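Local coordinates for protein CurF (Lyngbya majuscula, PDB 5DP2) that probably catalyses NADPH-dependent cyclopropane formation in the curacin A polyketide pathway, as a cyclopropanase of the enoyl reductase family, at residues Ala171-Val176 / Pro310-Val315; Ile195-Glu200 / Lys332-Ile337; Lys242-Leu247 / Gly251-Ile256. One frame throughout, in Å; residues are numbered along the deposited sequence.

How the interactions relate
All three contacts reach NADP, at different points along it. Interactions 1 and 2 join the nucleotide-binding domain to the loops leading into the neighbouring parallel strands 313-317 and 336-340 of the mixed sheet, and they touch through backbone pairing of Pro312 and Lys314 with Lys336. Interaction 3 stays within that domain, between helix 239-245 with the residues just after it and strand 251-255, and meets interaction 1 where Ile256 touches Ala171. Interactions 1 and 3 are buried, whereas interaction 2 is partly open and the smallest. No hydrogen bond crosses any of the three; apolar side chains meet, while bonds to NADP serve the diphosphate in interactions 1 and 2 and the carboxamide in interaction 3.

Interaction 1: Ala171-Val176 / Pro310-Val315; sequences AGQAAV and PLPYKV. With NAP (NADP nicotinamide-adenine-dinucleotide phosphate), chain B.
With CG opposite its own carbonyl carbon (chi1 -56°), Leu311 touches helix 171-176 with its CD2 branch. Gln173 begins the same way but folds at chi2 (-83°), and its amide turns back beside the helix. They meet at the base of the glutamine side chain: Leu311 CD2 lies 3.9 Å from Gln173 CB, and 3.8 Å from the backbone N of Ala174. The methyl of Ala174 adds a looser apolar touch to the same branch. Farther out, Gln173 OE1 rests against the ring of Pro312, 3.4 Å from its CD, as the two side chains pass at a slant. The amide is held from beyond this contact, NE2 by Ala167 O and OE1 by the side chain of Gln201, so both polar ends are satisfied although the residue is buried. At the first turn of the helix, Ala171 N donates to NADP O2N at 2.9 Å, the dinucleotide-binding use of a helix N-terminus against the diphosphate. Helix 140-153 packs against both segments, Phe143 touching Ala174 and Leu311, while Pro312 and Lys314 pair with strand 336-340; the contact thus ties this Rossmann-type helix to the loop leading into edge strand 313-317 of the mixed sheet.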
# COMPACT_ATOMS: atom_id res chain seq x y z
N ALA A 171 -1.82 4.88 -0.46
CA ALA A 171 -3.08 4.35 0.03
C ALA A 171 -4.20 5.37 -0.12
O ALA A 171 -5.33 5.04 -0.50
CB ALA A 171 -2.94 3.88 1.48
N GLY A 172 -3.88 6.63 0.21
CA GLY A 172 -4.88 7.70 0.13
C GLY A 172 -5.39 7.94 -1.28
O GLY A 172 -6.61 8.10 -1.49
N GLN A 173 -4.49 7.97 -2.26
CA GLN A 173 -4.91 8.19 -3.65
C GLN A 173 -5.80 7.04 -4.13
O GLN A 173 -6.80 7.26 -4.83
CB GLN A 173 -3.69 8.32 -4.57
CG GLN A 173 -3.01 9.69 -4.46
CD GLN A 173 -3.69 10.73 -5.33
OE1 GLN A 173 -3.64 10.64 -6.56
NE2 GLN A 173 -4.35 11.70 -4.72
N ALA A 174 -5.42 5.80 -3.79
CA ALA A 174 -6.25 4.64 -4.14
C ALA A 174 -7.62 4.74 -3.47
O ALA A 174 -8.66 4.46 -4.10
CB ALA A 174 -5.56 3.34 -3.76
N ALA A 175 -7.64 5.14 -2.20
CA ALA A 175 -8.89 5.30 -1.48
C ALA A 175 -9.77 6.38 -2.10
O ALA A 175 -10.99 6.20 -2.16
CB ALA A 175 -8.61 5.59 -0.01
N VAL A 176 -9.19 7.49 -2.56
CA VAL A 176 -10.02 8.51 -3.23
C VAL A 176 -10.67 7.92 -4.48
O VAL A 176 -11.87 8.08 -4.70
CB VAL A 176 -9.20 9.78 -3.57
CG1 VAL A 176 -10.02 10.71 -4.45
CG2 VAL A 176 -8.76 10.50 -2.30
N PRO A 310 -4.19 3.64 -12.86
CA PRO A 310 -2.94 3.69 -12.12
C PRO A 310 -2.84 4.98 -11.32
O PRO A 310 -3.38 6.04 -11.69
CB PRO A 310 -1.87 3.67 -13.21
CG PRO A 310 -2.53 3.15 -14.41
CD PRO A 310 -3.98 3.44 -14.31
N LEU A 311 -2.13 4.90 -10.20
CA LEU A 311 -1.83 6.12 -9.42
C LEU A 311 -0.87 7.01 -10.16
O LEU A 311 -0.07 6.54 -10.97
CB LEU A 311 -1.22 5.74 -8.07
CG LEU A 311 -2.04 4.81 -7.20
CD1 LEU A 311 -1.33 4.63 -5.86
CD2 LEU A 311 -3.48 5.29 -7.04
N PRO A 312 -0.87 8.32 -9.84
CA PRO A 312 0.28 9.17 -10.21
C PRO A 312 1.56 8.52 -9.71
O PRO A 312 1.54 7.90 -8.63
CB PRO A 312 -0.02 10.50 -9.50
CG PRO A 312 -1.50 10.48 -9.29
CD PRO A 312 -1.81 9.06 -8.99
N TYR A 313 2.63 8.70 -10.45
CA TYR A 313 3.88 8.06 -10.04
C TYR A 313 5.08 8.91 -10.45
O TYR A 313 5.01 9.77 -11.31
CB TYR A 313 4.02 6.64 -10.60
CG TYR A 313 4.05 6.55 -12.12
CD1 TYR A 313 5.23 6.83 -12.83
CD2 TYR A 313 2.90 6.25 -12.84
CE1 TYR A 313 5.25 6.79 -14.21
CE2 TYR A 313 2.92 6.19 -14.23
CZ TYR A 313 4.10 6.46 -14.91
OH TYR A 313 4.12 6.42 -16.29
N LYS A 314 6.20 8.59 -9.81
CA LYS A 314 7.51 9.11 -10.16
C LYS A 314 8.48 7.93 -10.21
O LYS A 314 8.52 7.12 -9.27
CB LYS A 314 8.01 10.15 -9.15
CG LYS A 314 9.36 10.72 -9.59
CD LYS A 314 9.85 11.85 -8.71
CE LYS A 314 11.25 12.25 -9.06
NZ LYS A 314 11.27 13.03 -10.32
N VAL A 315 9.23 7.83 -11.31
CA VAL A 315 10.15 6.72 -11.52
C VAL A 315 11.57 7.10 -11.10
O VAL A 315 12.06 8.21 -11.38
CB VAL A 315 10.16 6.28 -12.99
CG1 VAL A 315 11.25 5.26 -13.30
CG2 VAL A 315 8.82 5.73 -13.40
PA NAP B . 2.12 7.28 1.66
O1A NAP B . 2.44 7.46 0.21
O2A NAP B . 0.73 7.51 2.12
O5B NAP B . 3.15 8.19 2.47
C5B NAP B . 2.92 8.52 3.85
C4B NAP B . 1.85 9.58 4.03
O4B NAP B . 1.84 9.97 5.38
C3B NAP B . 2.07 10.82 3.20
O3B NAP B . 0.98 10.92 2.27
C2B NAP B . 2.08 11.99 4.20
O2B NAP B . 1.29 13.10 3.91
C1B NAP B . 1.49 11.37 5.45
N9A NAP B . 2.06 11.85 6.70
C8A NAP B . 3.20 11.39 7.32
N7A NAP B . 3.43 12.08 8.47
C5A NAP B . 2.43 12.97 8.58
C6A NAP B . 2.07 13.96 9.53
N6A NAP B . 2.84 14.16 10.62
N1A NAP B . 0.98 14.68 9.32
C2A NAP B . 0.24 14.46 8.23
N3A NAP B . 0.46 13.56 7.27
C4A NAP B . 1.56 12.84 7.44
O3 NAP B . 2.57 5.81 2.14
PN NAP B . 1.84 4.40 1.92
O1N NAP B . 2.90 3.40 1.66
O2N NAP B . 0.72 4.53 0.93
O5D NAP B . 1.29 4.12 3.35
C5D NAP B . 0.24 4.97 3.87
C4D NAP B . 0.12 4.78 5.41
O4D NAP B . -0.62 3.61 5.63
C3D NAP B . 1.46 4.56 6.13
O3D NAP B . 1.32 5.04 7.47
C2D NAP B . 1.64 3.07 6.07
O2D NAP B . 2.48 2.62 7.14
C1D NAP B . 0.22 2.58 6.19
N1N NAP B . -0.21 1.35 5.50
C2N NAP B . -0.80 0.36 6.21
C3N NAP B . -1.25 -0.82 5.61
C7N NAP B . -1.90 -1.87 6.44
O7N NAP B . -2.06 -2.94 5.88
N7N NAP B . -2.27 -1.58 7.71
C4N NAP B . -1.07 -0.99 4.23
C5N NAP B . -0.46 0.04 3.53
C6N NAP B . -0.03 1.21 4.17
P2B NAP B . 1.66 14.22 2.82
O1X NAP B . 1.55 13.54 1.46
O2X NAP B . 0.60 15.26 3.05
O3X NAP B . 3.06 14.67 3.12

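Interaction 2: Ile195-Glu200 / Lys332-Ile337. With NAP (NADP nicotinamide-adenine-dinucleotide phosphate), chain B.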
# COMPACT_ATOMS: atom_id res chain seq x y z
N ILE A 195 -2.52 20.68 -1.21
CA ILE A 195 -3.97 20.90 -1.27
C ILE A 195 -4.42 21.26 -2.68
O ILE A 195 -5.39 20.70 -3.19
CB ILE A 195 -4.40 21.96 -0.23
CG1 ILE A 195 -4.26 21.37 1.18
CG2 ILE A 195 -5.82 22.45 -0.51
CD1 ILE A 195 -4.54 22.34 2.32
N SER A 196 -3.72 22.19 -3.32
CA SER A 196 -4.10 22.63 -4.65
C SER A 196 -4.07 21.48 -5.64
O SER A 196 -4.89 21.43 -6.59
CB SER A 196 -3.13 23.75 -5.11
OG SER A 196 -1.78 23.27 -5.19
N VAL A 197 -3.11 20.58 -5.47
CA VAL A 197 -2.97 19.44 -6.35
C VAL A 197 -4.22 18.54 -6.25
O VAL A 197 -4.77 18.10 -7.26
CB VAL A 197 -1.67 18.64 -6.04
CG1 VAL A 197 -1.56 17.41 -6.93
CG2 VAL A 197 -0.44 19.53 -6.18
N LEU A 198 -4.68 18.28 -5.03
CA LEU A 198 -5.85 17.43 -4.84
C LEU A 198 -7.14 18.13 -5.33
O LEU A 198 -8.04 17.49 -5.89
CB LEU A 198 -6.00 17.01 -3.40
CG LEU A 198 -5.18 15.77 -3.06
CD1 LEU A 198 -3.75 15.66 -3.54
CD2 LEU A 198 -5.33 15.43 -1.62
N ARG A 199 -7.25 19.45 -5.16
CA ARG A 199 -8.40 20.16 -5.71
C ARG A 199 -8.40 20.03 -7.24
O ARG A 199 -9.47 19.82 -7.84
CB ARG A 199 -8.41 21.62 -5.23
CG ARG A 199 -8.67 21.76 -3.74
CD ARG A 199 -8.67 23.22 -3.27
NE ARG A 199 -8.95 23.30 -1.84
CZ ARG A 199 -8.53 24.26 -1.02
NH1 ARG A 199 -7.80 25.27 -1.46
NH2 ARG A 199 -8.80 24.18 0.27
N GLU A 200 -7.23 20.10 -7.88
CA GLU A 200 -7.14 19.95 -9.34
C GLU A 200 -7.55 18.55 -9.79
O GLU A 200 -8.05 18.36 -10.91
CB GLU A 200 -5.74 20.31 -9.85
CG GLU A 200 -5.41 21.78 -9.71
CD GLU A 200 -4.22 22.22 -10.53
OE1 GLU A 200 -3.70 21.41 -11.34
OE2 GLU A 200 -3.79 23.39 -10.38
N LYS A 332 7.76 13.96 -0.74
CA LYS A 332 7.84 14.85 -1.88
C LYS A 332 6.86 14.50 -2.99
O LYS A 332 6.89 15.13 -4.05
CB LYS A 332 9.27 14.83 -2.45
CG LYS A 332 10.32 15.32 -1.49
CD LYS A 332 11.69 15.27 -2.15
CE LYS A 332 12.75 15.97 -1.36
NZ LYS A 332 14.02 16.07 -2.14
N HIS A 333 6.01 13.52 -2.73
CA HIS A 333 5.27 12.82 -3.78
C HIS A 333 3.77 13.06 -3.77
O HIS A 333 3.16 13.49 -2.81
CB HIS A 333 5.52 11.32 -3.60
CG HIS A 333 4.94 10.80 -2.33
ND1 HIS A 333 5.19 11.38 -1.10
CD2 HIS A 333 4.06 9.79 -2.12
CE1 HIS A 333 4.48 10.73 -0.19
NE2 HIS A 333 3.79 9.76 -0.78
N ILE A 334 3.17 12.69 -4.91
CA ILE A 334 1.74 12.40 -5.02
C ILE A 334 1.66 10.98 -5.60
O ILE A 334 2.22 10.73 -6.68
CB ILE A 334 1.00 13.36 -5.97
CG1 ILE A 334 1.21 14.82 -5.57
CG2 ILE A 334 -0.46 12.96 -6.09
CD1 ILE A 334 0.45 15.21 -4.34
N GLY A 335 0.98 10.06 -4.92
CA GLY A 335 0.83 8.71 -5.48
C GLY A 335 1.96 7.79 -5.07
O GLY A 335 2.21 7.59 -3.86
N LYS A 336 2.63 7.20 -6.06
CA LYS A 336 3.57 6.11 -5.85
C LYS A 336 4.99 6.49 -6.33
O LYS A 336 5.15 7.18 -7.34
CB LYS A 336 3.09 4.84 -6.59
CG LYS A 336 3.51 3.50 -5.96
CD LYS A 336 2.66 3.13 -4.75
CE LYS A 336 3.13 1.83 -4.07
NZ LYS A 336 2.25 1.42 -2.93
N ILE A 337 6.00 5.95 -5.63
CA ILE A 337 7.37 6.04 -6.09
C ILE A 337 7.76 4.65 -6.59
O ILE A 337 7.66 3.67 -5.85
CB ILE A 337 8.24 6.55 -4.96
CG1 ILE A 337 7.74 7.94 -4.53
CG2 ILE A 337 9.70 6.57 -5.40
CD1 ILE A 337 8.12 8.29 -3.12
PA NAP B . 2.12 7.28 1.66
O1A NAP B . 2.44 7.46 0.21
O2A NAP B . 0.73 7.51 2.12
O5B NAP B . 3.15 8.19 2.47
C5B NAP B . 2.92 8.52 3.85
C4B NAP B . 1.85 9.58 4.03
O4B NAP B . 1.84 9.97 5.38
C3B NAP B . 2.07 10.82 3.20
O3B NAP B . 0.98 10.92 2.27
C2B NAP B . 2.08 11.99 4.20
O2B NAP B . 1.29 13.10 3.91
C1B NAP B . 1.49 11.37 5.45
N9A NAP B . 2.06 11.85 6.70
C8A NAP B . 3.20 11.39 7.32
N7A NAP B . 3.43 12.08 8.47
C5A NAP B . 2.43 12.97 8.58
C6A NAP B . 2.07 13.96 9.53
N6A NAP B . 2.84 14.16 10.62
N1A NAP B . 0.98 14.68 9.32
C2A NAP B . 0.24 14.46 8.23
N3A NAP B . 0.46 13.56 7.27
C4A NAP B . 1.56 12.84 7.44
O3 NAP B . 2.57 5.81 2.14
PN NAP B . 1.84 4.40 1.92
O1N NAP B . 2.90 3.40 1.66
O2N NAP B . 0.72 4.53 0.93
O5D NAP B . 1.29 4.12 3.35
C5D NAP B . 0.24 4.97 3.87
C4D NAP B . 0.12 4.78 5.41
O4D NAP B . -0.62 3.61 5.63
C3D NAP B . 1.46 4.56 6.13
O3D NAP B . 1.32 5.04 7.47
C2D NAP B . 1.64 3.07 6.07
O2D NAP B . 2.48 2.62 7.14
C1D NAP B . 0.22 2.58 6.19
N1N NAP B . -0.21 1.35 5.50
C2N NAP B . -0.80 0.36 6.21
C3N NAP B . -1.25 -0.82 5.61
C7N NAP B . -1.90 -1.87 6.44
O7N NAP B . -2.06 -2.94 5.88
N7N NAP B . -2.27 -1.58 7.71
C4N NAP B . -1.07 -0.99 4.23
C5N NAP B . -0.46 0.04 3.53
C6N NAP B . -0.03 1.21 4.17
P2B NAP B . 1.66 14.22 2.82
O1X NAP B . 1.55 13.54 1.46
O2X NAP B . 0.60 15.26 3.05
O3X NAP B . 3.06 14.67 3.12
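Apolar contact between Val197 and Ile334 joins the two segments: the side chains reach toward each other tip to tip, Val197 CG1 lying 3.9 Å from Ile334 CD1. Val197 faces the loop, and with CG1 opposite the backbone N (chi1 178°) it is this branch that meets Ile334. Leu198 brings CD1 to 4.3 Å from the same Ile334 CD1, and the terminal methyl is therefore met by two residues from successive positions of helix 195-200. Ile334 also touches Ser168 and Lys194, and Leu198 rests on strands 185-190 and 205-208. The contact bridges helix 195-200, which follows strand 185-190 of the Rossmann-type domain, and the loop entering strand 336-340 of the mixed sheet.

Hydrogen bonding belongs to the loop and the cofactor. His333 NE2 donates to NADP O1A at 2.8 Å with an N-H...O angle of 159°, and the phosphate oxygen sits at the ring edge, near its plane. The His333 carbonyl accepts from Lys194 NZ, a lysine that also binds NADP, so the residue is linked to the cofactor twice, once indirectly. Gly335 pairs its backbone with Ser168.

Chemically the labour is divided: methyl groups fasten helix to loop without directional bonds, whereas the imidazole N-H provides a directed hold on the diphosphate, whose negative charge probably strengthens it.

Interaction 3: Lys242-Leu247 / Gly251-Ile256; sequences KNIDIL and GRYIEI. With NAP (NADP nicotinamide-adenine-dinucleotide phosphate), chain B.
Tyr253 and Glu255, two residues apart on strand 251-255, share the shortest polar bond here, Tyr253 OH donating to Glu255 OE1 at 2.6 Å. The lone pair used is the anti one, away from the other oxygen. Asn232 ND2 donates to the same OE1, and Gly257 N to OE2, so the buried carboxylate is held at both oxygens. Ile244 CG1 approaches the tyrosine ring obliquely, 4.0 Å from Tyr253 CD2, and Leu247 CD1 lies 3.9 Å from Tyr253 CB, the two side chains crossing at about a right angle. Tyr253 CG stands opposite the backbone N (chi1 171°), which lays the ring along the strand toward Glu255. The other leucine methyl, Leu247 CD2, packs on the backbone, 3.9 Å from Arg252 O and 4.1 Å from Gly251 C.

Past the strand, Ile256 O accepts from NADP N7N at 2.9 Å and 172°, a nearly straight bond to the carboxamide. Ile256 CD1 lies 3.2 Å from NADP O4D, a tight contact with the ribose of the nicotinamide half.

Apolar side chains thus join helix 239-245 and the short strand after it to strand 251-255 of the parallel sheet of this Rossmann-type domain, while the Glu255 bond probably limits the movement of the tyrosine ring against which Ile244 packs. The carbonyl bond is consistent with the backbone just beyond strand 251-255 orienting the nicotinamide through its carboxamide.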
# COMPACT_ATOMS: atom_id res chain seq x y z
N LYS A 242 -9.48 12.74 17.98
CA LYS A 242 -10.09 13.78 17.15
C LYS A 242 -10.90 13.18 16.00
O LYS A 242 -11.98 13.69 15.67
CB LYS A 242 -9.02 14.75 16.62
CG LYS A 242 -8.46 15.69 17.67
CD LYS A 242 -9.29 16.96 17.80
CE LYS A 242 -8.87 17.76 19.03
NZ LYS A 242 -7.41 17.66 19.28
N ASN A 243 -10.36 12.12 15.39
CA ASN A 243 -11.11 11.40 14.36
C ASN A 243 -12.34 10.71 14.93
O ASN A 243 -13.44 10.77 14.34
CB ASN A 243 -10.20 10.38 13.68
CG ASN A 243 -9.40 11.01 12.54
OD1 ASN A 243 -9.98 11.59 11.63
ND2 ASN A 243 -8.13 10.82 12.54
N ILE A 244 -12.19 10.02 16.06
CA ILE A 244 -13.35 9.34 16.64
C ILE A 244 -14.48 10.35 16.85
O ILE A 244 -15.67 10.07 16.61
CB ILE A 244 -12.96 8.59 17.92
CG1 ILE A 244 -12.04 7.41 17.59
CG2 ILE A 244 -14.21 8.11 18.67
CD1 ILE A 244 -11.34 6.81 18.80
N ASP A 245 -14.13 11.55 17.35
CA ASP A 245 -15.13 12.53 17.70
C ASP A 245 -15.91 13.10 16.53
O ASP A 245 -17.00 13.62 16.75
CB ASP A 245 -14.51 13.63 18.52
CG ASP A 245 -14.10 13.15 19.94
OD1 ASP A 245 -14.50 12.03 20.35
OD2 ASP A 245 -13.48 13.95 20.63
N ILE A 246 -15.39 13.00 15.30
CA ILE A 246 -16.09 13.51 14.13
C ILE A 246 -16.79 12.41 13.33
O ILE A 246 -17.34 12.70 12.26
CB ILE A 246 -15.21 14.38 13.23
CG1 ILE A 246 -14.04 13.61 12.67
CG2 ILE A 246 -14.84 15.66 13.97
CD1 ILE A 246 -13.23 14.38 11.66
N LEU A 247 -16.87 11.19 13.88
CA LEU A 247 -17.71 10.17 13.27
C LEU A 247 -19.18 10.48 13.52
O LEU A 247 -19.58 10.76 14.67
CB LEU A 247 -17.35 8.79 13.82
CG LEU A 247 -16.03 8.27 13.31
CD1 LEU A 247 -15.49 7.16 14.20
CD2 LEU A 247 -16.12 7.78 11.88
N GLY A 251 -20.75 5.55 12.80
CA GLY A 251 -19.69 5.67 11.80
C GLY A 251 -18.67 4.54 11.90
O GLY A 251 -18.53 3.88 12.93
N ARG A 252 -17.95 4.36 10.78
CA ARG A 252 -16.97 3.30 10.62
C ARG A 252 -15.58 3.91 10.53
O ARG A 252 -15.30 4.73 9.66
CB ARG A 252 -17.30 2.42 9.42
CG ARG A 252 -18.66 1.71 9.54
CD ARG A 252 -19.81 2.41 8.84
NE ARG A 252 -19.74 2.22 7.40
CZ ARG A 252 -20.47 2.91 6.52
NH1 ARG A 252 -21.21 3.94 6.91
NH2 ARG A 252 -20.40 2.59 5.24
N TYR A 253 -14.70 3.46 11.44
CA TYR A 253 -13.34 3.97 11.58
C TYR A 253 -12.37 2.91 11.08
O TYR A 253 -12.17 1.90 11.77
CB TYR A 253 -13.11 4.35 13.05
CG TYR A 253 -11.73 4.71 13.48
CD1 TYR A 253 -10.74 5.09 12.61
CD2 TYR A 253 -11.39 4.58 14.84
CE1 TYR A 253 -9.43 5.30 13.04
CE2 TYR A 253 -10.10 4.78 15.28
CZ TYR A 253 -9.12 5.13 14.38
OH TYR A 253 -7.82 5.24 14.81
N ILE A 254 -11.80 3.14 9.91
CA ILE A 254 -10.80 2.27 9.32
C ILE A 254 -9.43 2.81 9.71
O ILE A 254 -9.11 3.97 9.45
CB ILE A 254 -10.90 2.22 7.79
CG1 ILE A 254 -12.31 1.88 7.30
CG2 ILE A 254 -9.87 1.25 7.25
CD1 ILE A 254 -12.49 2.30 5.86
N GLU A 255 -8.61 1.95 10.34
CA GLU A 255 -7.27 2.36 10.78
C GLU A 255 -6.23 1.45 10.13
O GLU A 255 -6.22 0.22 10.42
CB GLU A 255 -7.15 2.33 12.30
CG GLU A 255 -5.79 2.82 12.82
CD GLU A 255 -5.47 4.24 12.35
OE1 GLU A 255 -6.15 5.18 12.85
OE2 GLU A 255 -4.59 4.43 11.49
N ILE A 256 -5.39 2.04 9.30
CA ILE A 256 -4.30 1.29 8.69
C ILE A 256 -2.94 1.66 9.29
O ILE A 256 -1.95 1.00 8.98
CB ILE A 256 -4.28 1.39 7.14
CG1 ILE A 256 -3.89 2.77 6.63
CG2 ILE A 256 -5.63 0.93 6.58
CD1 ILE A 256 -3.69 2.85 5.12
PA NAP B . 2.12 7.28 1.66
O1A NAP B . 2.44 7.46 0.21
O2A NAP B . 0.73 7.51 2.12
O5B NAP B . 3.15 8.19 2.47
C5B NAP B . 2.92 8.52 3.85
C4B NAP B . 1.85 9.58 4.03
O4B NAP B . 1.84 9.97 5.38
C3B NAP B . 2.07 10.82 3.20
O3B NAP B . 0.98 10.92 2.27
C2B NAP B . 2.08 11.99 4.20
O2B NAP B . 1.29 13.10 3.91
C1B NAP B . 1.49 11.37 5.45
N9A NAP B . 2.06 11.85 6.70
C8A NAP B . 3.20 11.39 7.32
N7A NAP B . 3.43 12.08 8.47
C5A NAP B . 2.43 12.97 8.58
C6A NAP B . 2.07 13.96 9.53
N6A NAP B . 2.84 14.16 10.62
N1A NAP B . 0.98 14.68 9.32
C2A NAP B . 0.24 14.46 8.23
N3A NAP B . 0.46 13.56 7.27
C4A NAP B . 1.56 12.84 7.44
O3 NAP B . 2.57 5.81 2.14
PN NAP B . 1.84 4.40 1.92
O1N NAP B . 2.90 3.40 1.66
O2N NAP B . 0.72 4.53 0.93
O5D NAP B . 1.29 4.12 3.35
C5D NAP B . 0.24 4.97 3.87
C4D NAP B . 0.12 4.78 5.41
O4D NAP B . -0.62 3.61 5.63
C3D NAP B . 1.46 4.56 6.13
O3D NAP B . 1.32 5.04 7.47
C2D NAP B . 1.64 3.07 6.07
O2D NAP B . 2.48 2.62 7.14
C1D NAP B . 0.22 2.58 6.19
N1N NAP B . -0.21 1.35 5.50
C2N NAP B . -0.80 0.36 6.21
C3N NAP B . -1.25 -0.82 5.61
C7N NAP B . -1.90 -1.87 6.44
O7N NAP B . -2.06 -2.94 5.88
N7N NAP B . -2.27 -1.58 7.71
C4N NAP B . -1.07 -0.99 4.23
C5N NAP B . -0.46 0.04 3.53
C6N NAP B . -0.03 1.21 4.17
P2B NAP B . 1.66 14.22 2.82
O1X NAP B . 1.55 13.54 1.46
O2X NAP B . 0.60 15.26 3.05
O3X NAP B . 3.06 14.67 3.12